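Local coordinates for protein amidohydrolase (Brucella melitensis biovar Abortus, PDB 4F0L) that is a metal-dependent hydrolase of the amidohydrolase family that binds an iron(III) ion and is probably a deaminase, at residues T123-F128 with A157-T162. Sequence-based numbering, arbitrary orientation.
Sequences TRVGEF and AGMGLT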
loop_
_atom_site.group_PDB
_atom_site.type_symbol
_atom_site.label_atom_id
_atom_site.label_comp_id
_atom_site.label_asym_id
_atom_site.label_seq_id
_atom_site.Cartn_x
_atom_site.Cartn_y
_atom_site.Cartn_z
ATOM N N THR B 123 -10.660 -14.949 6.728
ATOM C CA THR B 123 -11.505 -16.146 6.844
ATOM C C THR B 123 -12.883 -15.912 7.475
ATOM O O THR B 123 -13.733 -16.822 7.506
ATOM C CB THR B 123 -10.782 -17.227 7.641
ATOM O OG1 THR B 123 -10.271 -16.688 8.880
ATOM C CG2 THR B 123 -9.606 -17.787 6.803
ATOM N N ARG B 124 -13.116 -14.696 7.963
ATOM C CA ARG B 124 -14.409 -14.304 8.554
ATOM C C ARG B 124 -14.615 -12.851 8.278
ATOM O O ARG B 124 -13.643 -12.096 8.236
ATOM C CB ARG B 124 -14.479 -14.552 10.081
ATOM C CG ARG B 124 -15.772 -14.108 10.741
ATOM C CD ARG B 124 -15.840 -14.517 12.207
ATOM N NE ARG B 124 -15.955 -15.965 12.345
ATOM C CZ ARG B 124 -17.091 -16.638 12.511
ATOM N NH1 ARG B 124 -18.267 -16.011 12.553
ATOM N NH2 ARG B 124 -17.053 -17.962 12.639
ATOM N N VAL B 125 -15.868 -12.462 8.095
ATOM C CA VAL B 125 -16.169 -11.076 7.911
ATOM C C VAL B 125 -17.176 -10.612 8.929
ATOM O O VAL B 125 -18.111 -11.334 9.278
ATOM C CB VAL B 125 -16.644 -10.748 6.461
ATOM C CG1 VAL B 125 -17.926 -11.501 6.098
ATOM C CG2 VAL B 125 -16.802 -9.215 6.312
ATOM N N GLY B 126 -16.952 -9.396 9.410
ATOM C CA GLY B 126 -17.901 -8.679 10.262
ATOM C C GLY B 126 -18.639 -7.681 9.439
ATOM O O GLY B 126 -18.118 -6.618 9.137
ATOM N N GLU B 127 -19.811 -8.071 8.960
ATOM C CA GLU B 127 -20.594 -7.259 8.048
ATOM C C GLU B 127 -21.491 -6.291 8.823
ATOM O O GLU B 127 -22.478 -6.678 9.418
ATOM C CB GLU B 127 -21.442 -8.125 7.126
ATOM C CG GLU B 127 -22.167 -7.348 6.036
ATOM C CD GLU B 127 -21.244 -6.586 5.087
ATOM O OE1 GLU B 127 -20.132 -7.083 4.767
ATOM O OE2 GLU B 127 -21.645 -5.483 4.651
ATOM N N PHE B 128 -21.096 -5.036 8.783
ATOM C CA PHE B 128 -21.709 -3.947 9.525
ATOM C C PHE B 128 -22.748 -3.421 8.539
ATOM O O PHE B 128 -22.462 -2.549 7.684
ATOM C CB PHE B 128 -20.597 -2.927 9.843
ATOM C CG PHE B 128 -20.976 -1.824 10.795
ATOM C CD1 PHE B 128 -21.680 -0.714 10.350
ATOM C CD2 PHE B 128 -20.524 -1.831 12.084
ATOM C CE1 PHE B 128 -21.968 0.353 11.216
ATOM C CE2 PHE B 128 -20.798 -0.784 12.950
ATOM C CZ PHE B 128 -21.521 0.315 12.514
ATOM N N ALA B 157 -19.670 -18.161 -0.825
ATOM C CA ALA B 157 -18.210 -17.915 -0.771
ATOM C C ALA B 157 -17.469 -18.912 0.118
ATOM O O ALA B 157 -16.268 -19.176 -0.073
ATOM C CB ALA B 157 -17.921 -16.489 -0.305
ATOM N N GLY B 158 -18.197 -19.450 1.091
ATOM C CA GLY B 158 -17.619 -20.257 2.167
ATOM C C GLY B 158 -16.929 -19.369 3.194
ATOM O O GLY B 158 -16.056 -19.821 3.896
ATOM N N MET B 159 -17.321 -18.103 3.258
ATOM C CA MET B 159 -16.739 -17.116 4.172
ATOM C C MET B 159 -17.462 -17.162 5.530
ATOM O O MET B 159 -18.695 -17.274 5.572
ATOM C CB MET B 159 -16.906 -15.720 3.562
ATOM C CG MET B 159 -16.630 -14.570 4.514
ATOM S SD MET B 159 -14.899 -14.527 5.023
ATOM C CE MET B 159 -14.290 -13.432 3.738
ATOM N N GLY B 160 -16.696 -17.105 6.632
ATOM C CA GLY B 160 -17.298 -17.074 7.983
ATOM C C GLY B 160 -17.999 -15.742 8.144
ATOM O O GLY B 160 -17.556 -14.764 7.583
ATOM N N LEU B 161 -19.103 -15.708 8.879
ATOM C CA LEU B 161 -19.912 -14.479 8.999
ATOM C C LEU B 161 -20.261 -14.159 10.454
ATOM O O LEU B 161 -20.894 -14.953 11.145
ATOM C CB LEU B 161 -21.215 -14.630 8.195
ATOM C CG LEU B 161 -22.207 -13.446 8.222
ATOM C CD1 LEU B 161 -21.575 -12.151 7.714
ATOM C CD2 LEU B 161 -23.447 -13.808 7.388
ATOM N N THR B 162 -19.826 -13.002 10.900
ATOM C CA THR B 162 -20.426 -12.342 12.018
ATOM C C THR B 162 -21.251 -11.197 11.474
ATOM O O THR B 162 -20.725 -10.174 11.028
ATOM C CB THR B 162 -19.370 -11.857 13.019
ATOM O OG1 THR B 162 -18.680 -12.992 13.547
ATOM C CG2 THR B 162 -20.005 -11.063 14.126
#
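R124 runs extended through chi2, CG anti to the backbone N, then bends at chi3 (-68°), which carries its guanidinium across the neighbouring strand; M159 also starts anti (chi1 167°) but folds at chi2 and chi3, turning SD back to 3.4 Å from R124 N. The bend lays one guanidinium face over G160 C and L161 N. R124 NH1 donates to T162 OG1 at 3.2 Å, somewhat out of the guanidinium plane and bent (146° at the hydrogen). Both groups have second partners: R124 NH2 bonds G208 O and T162 OG1 bonds M380 O, so this buried charge is held at two nitrogens. At G160, which has no side chain, the strands close to 4.0 Å between R124 CA and G160 CA, with a CA-H...O contact of 3.3 Å from R124 CA to G160 O. Four backbone hydrogen bonds establish the parallel register: G160 N to T123 O, V125 N to G160 O, T162 N to V125 O (2.9 Å, nearly along the C=O axis) and E127 N to T162 O. On the other face, V125 CG1 meets M159 CG at 3.7 Å and L161 CD1 at 4.0 Å. The E127 carboxylate hydrogen-bonds Y114 OH, S66 OG and A68 N, near the iron ligand H67. A Schellman motif with G158 as C-prime residue ends helix 145-157, and strand 160-167 completes a beta-alpha-beta unit of the TIM-barrel-like fold: strand 122-129 lies between 56-66 and 160-167, with helices 103-119 and 145-157 covering the V125/L161 face.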